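PDB 2E8E: OsmC family peroxiredoxin from Aquifex aeolicus, which probably reduces organic hydroperoxides with a pair of redox-active cysteines. Local coordinates for the interface of chains A and B. Sequence-based numbering; all coordinates share one arbitrary frame. Chains: chain A/B, Hypothetical protein Aq_1549.

The interface of chains A and B. Residues chain A 13-14, 28-29; chain B 48, 51-52.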
# COMPACT_ATOMS: atom_id res chain seq x y z
N GLU A 13 4.41 20.25 0.44
CA GLU A 13 3.40 20.32 1.50
C GLU A 13 2.70 18.98 1.70
O GLU A 13 2.03 18.48 0.80
CB GLU A 13 2.35 21.40 1.17
CG GLU A 13 1.19 21.46 2.17
CD GLU A 13 0.24 22.62 1.88
OE1 GLU A 13 -0.26 22.71 0.74
OE2 GLU A 13 -0.01 23.42 2.81
N ALA A 14 2.87 18.42 2.89
CA ALA A 14 2.26 17.14 3.26
C ALA A 14 2.47 16.06 2.20
O ALA A 14 1.58 15.26 1.94
CB ALA A 14 0.76 17.33 3.50
N GLY A 28 1.54 11.36 -1.12
CA GLY A 28 0.97 12.31 -0.19
C GLY A 28 -0.02 13.25 -0.83
O GLY A 28 -0.55 12.99 -1.91
N GLU A 29 -0.25 14.37 -0.16
CA GLU A 29 -1.20 15.38 -0.61
C GLU A 29 -0.98 15.85 -2.05
O GLU A 29 -1.93 15.98 -2.82
CB GLU A 29 -1.15 16.56 0.35
CG GLU A 29 -2.29 17.55 0.22
CD GLU A 29 -2.46 18.37 1.48
OE1 GLU A 29 -2.78 17.78 2.53
OE2 GLU A 29 -2.27 19.60 1.42
N VAL B 48 1.06 12.41 6.29
CA VAL B 48 0.16 13.50 5.94
C VAL B 48 -0.52 14.01 7.22
O VAL B 48 -0.65 15.22 7.42
CB VAL B 48 -0.91 13.03 4.93
CG1 VAL B 48 -1.99 14.10 4.75
CG2 VAL B 48 -0.25 12.73 3.59
N TYR B 51 2.07 15.87 9.42
CA TYR B 51 2.39 17.18 8.86
C TYR B 51 1.31 18.19 9.23
O TYR B 51 1.62 19.27 9.76
CB TYR B 51 2.49 17.10 7.34
CG TYR B 51 2.81 18.42 6.68
CD1 TYR B 51 4.13 18.83 6.50
CD2 TYR B 51 1.79 19.28 6.27
CE1 TYR B 51 4.43 20.06 5.91
CE2 TYR B 51 2.07 20.51 5.69
CZ TYR B 51 3.39 20.90 5.51
OH TYR B 51 3.67 22.12 4.93
N HIS B 52 0.06 17.85 8.96
CA HIS B 52 -1.06 18.73 9.26
C HIS B 52 -1.21 19.06 10.74
O HIS B 52 -1.50 20.20 11.10
CB HIS B 52 -2.37 18.13 8.74
CG HIS B 52 -2.47 18.12 7.25
ND1 HIS B 52 -2.23 19.24 6.49
CD2 HIS B 52 -2.82 17.14 6.39
CE1 HIS B 52 -2.41 18.95 5.21
NE2 HIS B 52 -2.77 17.68 5.12
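B:His52 and A:Glu29 form a polar link in this part of the two-fold OsmC-family dimer interface, where helix 34-56 of one subunit lies against the turn between strands 3-12 and 15-19 and the end of strand 24-28 of the other. OsmC proteins characteristically work as intertwined dimers. The imidazole NE2 of B:His52 donates to the carboxylate OE1 of A:Glu29 at 2.6 Å. The acceptor lies almost in the imidazole plane and offers its syn lone pair, while carboxylate and ring are turned 19° apart. The bond is bent, 128° at the hydrogen, because OE1 sits partly toward the CE1 side of the ring edge. A:Glu29 has the length for this role: its CG lies anti to the backbone N (chi1 -166°), and the extended chain carries the carboxylate from the loop just after strand 24-28 to the helix. The carboxylate would be expected to favour a protonated imidazole, although the proton is not seen.

Packing around the link is led by B:Tyr51, whose broad aromatic face lies over the backbone of the turn. The amide N of A:Ala14 stands 3.4 Å above the ring plane, over its centre, and the methyl CB meets CD2 of B:Tyr51, 3.5 Å away. With CG anti to its backbone N, B:Tyr51 reaches along this turn until its phenol end meets A:Glu13. There the aliphatic CG of A:Glu13 packs 3.8 Å from CE2 of B:Tyr51, its carboxylate plane nearly perpendicular to the ring. Alanine suits the middle of the patch, since its small methyl lets the backbone approach the tyrosine closely while also lying over the rim of one face of the B:His52 ring.

One helical turn before B:His52, the compact branched B:Val48 directs CG2 toward chain A, 3.5 Å from the carbonyl O of A:Ala14. CG2 of B:Val48 also lies 4.0 Å from CA of A:Gly28, whose missing side chain keeps the strand end slim.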